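Local coordinates for protein allantoin racemase (Pseudomonas fluorescens, PDB 5LG5) that racemises allantoin, and probably other 5-substituted hydantoins, as an isomerase of the HyuE family within the Asp/Glu/hydantoin racemases, at residues 2-6 and 61-67; 120-124 and 138-142. The contacts are given in a common frame with arbitrary orientation. Residues are numbered along the deposited sequence.

Contact 1 (2-6 and 61-67)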
ATOM      1  N   ARG E   2       9.176  -0.025 -38.529  1.00 18.96           N
ATOM      2  CA  ARG E   2      10.343  -0.763 -38.062  1.00 17.28           C
ATOM      3  C   ARG E   2      10.466  -0.704 -36.545  1.00 17.08           C
ATOM      4  O   ARG E   2      10.467   0.378 -35.948  1.00 13.07           O
ATOM      5  CB  ARG E   2      11.633  -0.251 -38.714  1.00 15.76           C
ATOM      6  CG  ARG E   2      12.880  -0.930 -38.145  1.00 20.21           C
ATOM      7  CD  ARG E   2      14.164  -0.432 -38.799  1.00 26.55           C
ATOM      8  NE  ARG E   2      14.287  -0.924 -40.168  1.00 27.17           N
ATOM      9  CZ  ARG E   2      14.322  -0.142 -41.241  1.00 33.29           C
ATOM     10  NH1 ARG E   2      14.251   1.179 -41.105  1.00 25.18           N
ATOM     11  NH2 ARG E   2      14.424  -0.685 -42.446  1.00 30.94           N
ATOM     12  N   ILE E   3      10.570  -1.880 -35.932  1.00 16.24           N
ATOM     13  CA  ILE E   3      10.721  -1.979 -34.489  1.00 13.06           C
ATOM     14  C   ILE E   3      12.048  -2.628 -34.164  1.00 16.45           C
ATOM     15  O   ILE E   3      12.333  -3.729 -34.649  1.00 16.42           O
ATOM     16  CB  ILE E   3       9.575  -2.816 -33.854  1.00 11.97           C
ATOM     17  CG1 ILE E   3       8.206  -2.259 -34.271  1.00 13.71           C
ATOM     18  CG2 ILE E   3       9.686  -2.854 -32.348  1.00  9.01           C
ATOM     19  CD1 ILE E   3       7.039  -3.047 -33.699  1.00 11.09           C
ATOM     20  N   LEU E   4      12.878  -1.930 -33.389  1.00 14.07           N
ATOM     21  CA  LEU E   4      14.107  -2.512 -32.859  1.00 16.42           C
ATOM     22  C   LEU E   4      13.742  -3.366 -31.666  1.00 16.62           C
ATOM     23  O   LEU E   4      12.954  -2.954 -30.817  1.00 12.01           O
ATOM     24  CB  LEU E   4      15.137  -1.456 -32.434  1.00 14.56           C
ATOM     25  CG  LEU E   4      15.948  -0.623 -33.437  1.00 19.65           C
ATOM     26  CD1 LEU E   4      15.343  -0.588 -34.823  1.00 20.81           C
ATOM     27  CD2 LEU E   4      16.219   0.780 -32.916  1.00 18.34           C
ATOM     28  N   VAL E   5      14.272  -4.583 -31.653  1.00 11.93           N
ATOM     29  CA  VAL E   5      14.118  -5.490 -30.544  1.00 12.83           C
ATOM     30  C   VAL E   5      15.512  -5.741 -30.001  1.00 14.70           C
ATOM     31  O   VAL E   5      16.315  -6.410 -30.641  1.00 15.63           O
ATOM     32  CB  VAL E   5      13.438  -6.773 -31.009  1.00 13.66           C
ATOM     33  CG1 VAL E   5      13.189  -7.709 -29.835  1.00 15.45           C
ATOM     34  CG2 VAL E   5      12.125  -6.413 -31.693  1.00 13.72           C
ATOM     35  N   VAL E   6      15.813  -5.166 -28.840  1.00 15.69           N
ATOM     36  CA  VAL E   6      17.183  -5.135 -28.352  1.00 10.54           C
ATOM     37  C   VAL E   6      17.399  -6.113 -27.214  1.00 11.97           C
ATOM     38  O   VAL E   6      16.738  -6.055 -26.177  1.00 15.28           O
ATOM     39  CB  VAL E   6      17.578  -3.717 -27.904  1.00 12.10           C
ATOM     40  CG1 VAL E   6      19.069  -3.644 -27.653  1.00 10.80           C
ATOM     41  CG2 VAL E   6      17.185  -2.713 -28.969  1.00 13.28           C
ATOM     42  N   VAL E  61      21.091   1.466 -29.207  1.00 15.32           N
ATOM     43  CA  VAL E  61      19.959   2.073 -29.881  1.00 13.28           C
ATOM     44  C   VAL E  61      20.335   3.433 -30.473  1.00 14.84           C
ATOM     45  O   VAL E  61      19.943   3.766 -31.595  1.00 14.91           O
ATOM     46  CB  VAL E  61      18.748   2.174 -28.923  1.00 13.48           C
ATOM     47  CG1 VAL E  61      17.632   3.028 -29.533  1.00 12.95           C
ATOM     48  CG2 VAL E  61      18.265   0.754 -28.545  1.00  9.91           C
ATOM     49  N   MET E  62      21.086   4.211 -29.707  1.00 13.48           N
ATOM     50  CA  MET E  62      21.560   5.517 -30.177  1.00 19.10           C
ATOM     51  C   MET E  62      22.523   5.376 -31.358  1.00 17.25           C
ATOM     52  O   MET E  62      22.575   6.232 -32.235  1.00 22.98           O
ATOM     53  CB  MET E  62      22.224   6.300 -29.040  1.00 11.54           C
ATOM     54  CG  MET E  62      21.256   6.775 -27.945  1.00 19.31           C
ATOM     55  SD  MET E  62      19.815   7.675 -28.559  1.00 27.39           S
ATOM     56  CE  MET E  62      18.616   6.390 -28.500  1.00 14.68           C
ATOM     57  N   ALA E  63      23.308   4.309 -31.353  1.00 18.28           N
ATOM     58  CA  ALA E  63      24.201   4.001 -32.474  1.00 19.59           C
ATOM     59  C   ALA E  63      23.484   3.550 -33.747  1.00 22.63           C
ATOM     60  O   ALA E  63      24.087   3.538 -34.816  1.00 28.15           O
ATOM     61  CB  ALA E  63      25.230   2.959 -32.056  1.00 21.04           C
ATOM     62  N   TYR E  64      22.219   3.144 -33.633  1.00 23.72           N
ATOM     63  CA  TYR E  64      21.453   2.696 -34.802  1.00 22.42           C
ATOM     64  C   TYR E  64      21.112   3.877 -35.710  1.00 24.37           C
ATOM     65  O   TYR E  64      20.401   4.801 -35.290  1.00 21.76           O
ATOM     66  CB  TYR E  64      20.182   1.953 -34.396  1.00 19.75           C
ATOM     67  CG  TYR E  64      19.487   1.260 -35.543  1.00 20.93           C
ATOM     68  CD1 TYR E  64      19.963   0.045 -36.036  1.00 20.46           C
ATOM     69  CD2 TYR E  64      18.381   1.826 -36.156  1.00 17.81           C
ATOM     70  CE1 TYR E  64      19.329  -0.599 -37.085  1.00 18.93           C
ATOM     71  CE2 TYR E  64      17.740   1.190 -37.211  1.00 20.06           C
ATOM     72  CZ  TYR E  64      18.225  -0.022 -37.667  1.00 19.89           C
ATOM     73  OH  TYR E  64      17.600  -0.660 -38.707  1.00 20.29           O
ATOM     74  N   ASP E  65      21.574   3.815 -36.957  1.00 28.12           N
ATOM     75  CA  ASP E  65      21.469   4.938 -37.903  1.00 28.21           C
ATOM     76  C   ASP E  65      20.303   4.946 -38.899  1.00 27.33           C
ATOM     77  O   ASP E  65      20.093   5.933 -39.601  1.00 30.18           O
ATOM     78  CB  ASP E  65      22.807   5.134 -38.635  1.00 29.60           C
ATOM     79  CG  ASP E  65      23.870   5.737 -37.738  1.00 38.37           C
ATOM     80  OD1 ASP E  65      25.072   5.447 -37.939  1.00 51.69           O
ATOM     81  OD2 ASP E  65      23.495   6.500 -36.821  1.00 39.01           O
ATOM     82  N   GLN E  66      19.572   3.847 -38.993  1.00 24.64           N
ATOM     83  CA  GLN E  66      18.401   3.809 -39.861  1.00 27.75           C
ATOM     84  C   GLN E  66      17.116   4.143 -39.096  1.00 27.10           C
ATOM     85  O   GLN E  66      17.079   4.040 -37.867  1.00 24.83           O
ATOM     86  CB  GLN E  66      18.328   2.471 -40.618  1.00 30.91           C
ATOM     87  CG  GLN E  66      19.412   2.366 -41.706  1.00 38.17           C
ATOM     88  CD  GLN E  66      20.403   1.226 -41.498  1.00 47.58           C
ATOM     89  OE1 GLN E  66      20.016   0.093 -41.199  1.00 50.84           O
ATOM     90  NE2 GLN E  66      21.691   1.522 -41.674  1.00 44.45           N
ATOM     91  N   PRO E  67      16.079   4.609 -39.820  1.00 27.65           N
ATOM     92  CA  PRO E  67      14.812   4.975 -39.165  1.00 28.06           C
ATOM     93  C   PRO E  67      14.131   3.820 -38.429  1.00 24.09           C
ATOM     94  O   PRO E  67      14.300   2.666 -38.819  1.00 20.41           O
ATOM     95  CB  PRO E  67      13.930   5.449 -40.333  1.00 26.55           C
ATOM     96  CG  PRO E  67      14.893   5.792 -41.453  1.00 25.30           C
ATOM     97  CD  PRO E  67      16.067   4.882 -41.272  1.00 26.10           C
TER
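Three side chains carry this contact: Arg-2 and Leu-4 from the strand, and Tyr-64 from the loop that follows helix 47-63. Every second residue of the strand, Arg-2, Leu-4 and Val-6, directs its CA-to-CB bond at 61-67, while Ile-3 turns away to the other face of the sheet. This is helix-on-sheet packing of an alpha/beta fold: the end of helix 47-63 and the loop leading on to strand 70-74 cover one face at strand 2-7, and helix 201-214 lies on the other. At the deep end, CG2 of Val-6 meets CG2 of Val-61 at 3.7 Å, and Leu-4 CD2 lies 4.3 Å from Val-61 CG1. Leu-4 also sets CD1 over the face of the Tyr-64 ring, 4.1 Å from the ring centroid and 22° off its normal, a CH-pi contact. The phenol reaches on toward the strand's start, with its OH 3.4 Å from Arg-2 CD. Arg-2 is straight as far as CD and then bends at chi3 (m), and its NH1 donates a nearly straight hydrogen bond to the carbonyl O of Pro-67, 2.7 Å away and near the guanidinium plane. NH2 forms a salt bridge with Glu-31. The chemistry therefore grades from valine and leucine packing through an aromatic face to a charged group, which ties the helix-to-strand loop to strand 31-35, an outermost strand of its sheet within this chain.

Contact 2 (120-124 and 138-142)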
ATOM      1  N   VAL E 120      15.045 -12.588  -9.009  1.00  9.75           N
ATOM      2  CA  VAL E 120      13.657 -12.438  -8.556  1.00 10.93           C
ATOM      3  C   VAL E 120      13.364 -11.065  -7.925  1.00 13.08           C
ATOM      4  O   VAL E 120      12.386 -10.403  -8.303  1.00 11.02           O
ATOM      5  CB  VAL E 120      13.247 -13.590  -7.601  1.00 11.93           C
ATOM      6  CG1 VAL E 120      11.996 -13.218  -6.786  1.00 11.56           C
ATOM      7  CG2 VAL E 120      13.023 -14.865  -8.393  1.00 13.27           C
ATOM      8  N   PRO E 121      14.205 -10.626  -6.966  1.00 12.92           N
ATOM      9  CA  PRO E 121      13.899  -9.305  -6.400  1.00 13.03           C
ATOM     10  C   PRO E 121      14.039  -8.165  -7.416  1.00 12.93           C
ATOM     11  O   PRO E 121      13.344  -7.156  -7.293  1.00 11.50           O
ATOM     12  CB  PRO E 121      14.899  -9.167  -5.236  1.00 11.80           C
ATOM     13  CG  PRO E 121      15.970 -10.175  -5.506  1.00 12.69           C
ATOM     14  CD  PRO E 121      15.280 -11.309  -6.218  1.00 12.73           C
ATOM     15  N   LEU E 122      14.900  -8.334  -8.413  1.00 11.91           N
ATOM     16  CA  LEU E 122      15.049  -7.336  -9.467  1.00 12.10           C
ATOM     17  C   LEU E 122      13.728  -7.217 -10.250  1.00 12.35           C
ATOM     18  O   LEU E 122      13.253  -6.117 -10.551  1.00 11.76           O
ATOM     19  CB  LEU E 122      16.188  -7.716 -10.421  1.00 13.93           C
ATOM     20  CG  LEU E 122      17.670  -7.742  -9.979  1.00 13.96           C
ATOM     21  CD1 LEU E 122      18.601  -7.016 -10.941  1.00 18.86           C
ATOM     22  CD2 LEU E 122      17.881  -7.303  -8.551  1.00 12.37           C
ATOM     23  N   ILE E 123      13.151  -8.360 -10.608  1.00 10.22           N
ATOM     24  CA  ILE E 123      11.868  -8.371 -11.320  1.00 11.48           C
ATOM     25  C   ILE E 123      10.746  -7.807 -10.455  1.00  7.86           C
ATOM     26  O   ILE E 123       9.938  -7.000 -10.919  1.00 12.13           O
ATOM     27  CB  ILE E 123      11.536  -9.788 -11.811  1.00 12.95           C
ATOM     28  CG1 ILE E 123      12.615 -10.221 -12.811  1.00 12.62           C
ATOM     29  CG2 ILE E 123      10.125  -9.859 -12.423  1.00 11.65           C
ATOM     30  CD1 ILE E 123      12.626 -11.708 -13.101  1.00 13.62           C
ATOM     31  N   GLU E 124      10.706  -8.224  -9.196  1.00  9.11           N
ATOM     32  CA  GLU E 124       9.740  -7.689  -8.242  1.00 11.15           C
ATOM     33  C   GLU E 124       9.846  -6.159  -8.193  1.00 11.99           C
ATOM     34  O   GLU E 124       8.835  -5.462  -8.244  1.00 10.55           O
ATOM     35  CB  GLU E 124       9.961  -8.296  -6.856  1.00 11.23           C
ATOM     36  CG  GLU E 124       9.586  -9.774  -6.756  1.00 10.77           C
ATOM     37  CD  GLU E 124      10.021 -10.395  -5.453  1.00 14.85           C
ATOM     38  OE1 GLU E 124      10.886  -9.785  -4.777  1.00 15.54           O
ATOM     39  OE2 GLU E 124       9.513 -11.494  -5.112  1.00 17.18           O
ATOM     40  N   SER E 138       3.186 -14.094  -7.842  1.00 13.45           N
ATOM     41  CA  SER E 138       4.549 -14.425  -7.447  1.00 11.41           C
ATOM     42  C   SER E 138       5.517 -14.263  -8.606  1.00 11.87           C
ATOM     43  O   SER E 138       5.129 -14.267  -9.780  1.00  8.76           O
ATOM     44  CB  SER E 138       4.630 -15.865  -6.915  1.00 15.20           C
ATOM     45  OG  SER E 138       4.179 -16.798  -7.882  1.00 11.42           O
ATOM     46  N   VAL E 139       6.786 -14.105  -8.260  1.00 11.50           N
ATOM     47  CA  VAL E 139       7.860 -14.223  -9.220  1.00  9.52           C
ATOM     48  C   VAL E 139       8.701 -15.391  -8.768  1.00 10.25           C
ATOM     49  O   VAL E 139       9.212 -15.392  -7.648  1.00 12.96           O
ATOM     50  CB  VAL E 139       8.709 -12.944  -9.266  1.00 11.37           C
ATOM     51  CG1 VAL E 139       9.906 -13.108 -10.255  1.00  7.50           C
ATOM     52  CG2 VAL E 139       7.828 -11.769  -9.632  1.00  8.39           C
ATOM     53  N   ARG E 140       8.820 -16.401  -9.618  1.00  7.94           N
ATOM     54  CA  ARG E 140       9.509 -17.627  -9.234  1.00 11.19           C
ATOM     55  C   ARG E 140      10.682 -17.929 -10.139  1.00 12.24           C
ATOM     56  O   ARG E 140      10.622 -17.708 -11.352  1.00 12.66           O
ATOM     57  CB  ARG E 140       8.550 -18.812  -9.278  1.00 12.84           C
ATOM     58  CG  ARG E 140       7.466 -18.764  -8.247  1.00 15.17           C
ATOM     59  CD  ARG E 140       6.701 -20.062  -8.260  1.00 19.92           C
ATOM     60  NE  ARG E 140       5.982 -20.240  -7.014  1.00 26.90           N
ATOM     61  CZ  ARG E 140       6.358 -21.083  -6.067  1.00 23.20           C
ATOM     62  NH1 ARG E 140       7.427 -21.846  -6.254  1.00 26.66           N
ATOM     63  NH2 ARG E 140       5.649 -21.175  -4.952  1.00 23.04           N
ATOM     64  N   ALA E 141      11.731 -18.483  -9.548  1.00 10.66           N
ATOM     65  CA  ALA E 141      12.920 -18.833 -10.304  1.00 15.32           C
ATOM     66  C   ALA E 141      12.950 -20.328 -10.599  1.00 12.75           C
ATOM     67  O   ALA E 141      12.740 -21.146  -9.715  1.00 12.09           O
ATOM     68  CB  ALA E 141      14.175 -18.418  -9.535  1.00 13.12           C
ATOM     69  N   SER E 142      13.241 -20.676 -11.841  1.00 16.12           N
ATOM     70  CA  SER E 142      13.377 -22.076 -12.211  1.00 19.76           C
ATOM     71  C   SER E 142      14.653 -22.662 -11.603  1.00 19.97           C
ATOM     72  O   SER E 142      14.735 -23.865 -11.372  1.00 17.69           O
ATOM     73  CB  SER E 142      13.370 -22.214 -13.733  1.00 18.06           C
ATOM     74  OG  SER E 142      14.499 -21.579 -14.287  1.00 21.22           O
TER
HETATM   75  O   HOH W   1       7.176 -12.411  -5.959  1.00 16.52           O
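Val-139 pushes its side chain from the strand into the space between Val-120 and, about one turn further along the helix, Ile-123 and Glu-124. Its CG1 lies 4.0 Å from CG2 of Val-120 and 3.9 Å from CG2 of Ile-123, while its CG2 meets the methylene CG of Glu-124 at 3.9 Å. Val-120 is the helix's main contribution: CG1 comes within 3.6 Å of the carbonyl O of Val-139, and CG2 continues along the strand to CB of Ala-141, at 3.9 Å. The alternation of the strand brings Val-139 and Ala-141 to this face and sends Arg-140 to the other, where it makes a salt bridge with Asp-171 of helix 153-171. One polar link joins the two segments through a water, which donates to OE2 of Glu-124 at 2.6 Å and accepts from the backbone N of Val-139 at 2.9 Å. The two axes approach to 8.4 Å and run nearly antiparallel, at 154°, as expected for the helix of a beta-alpha-beta crossover against its second strand. That unit is 110-114, 120-129 and 136-141; Thr-114 of its first strand also touches Val-120, Ile-123 and Ala-141. Strand 136-141 is the outermost of its parallel sheet within this chain, with helix 120-129 on one face and helix 153-171 on the other.

In the fold
The two contacts share no secondary-structure element and lie on opposite sides of the chain's centre, their own centres 29 Å apart. Each belongs to a different four-stranded parallel sheet of strand order 2-1-3-4, the paired arrangement of this racemase family. Contact 1 involves an inner strand, contact 2 an edge strand. Both are partly buried, but contact 1 runs out to exposed loop residues and ends in a direct charged-group hydrogen bond, whereas none of the touching residues of contact 2 is exposed and its polar link is a single water. They also differ in their exposure to other subunits: none touches contact 1, while two pack against the helix of contact 2.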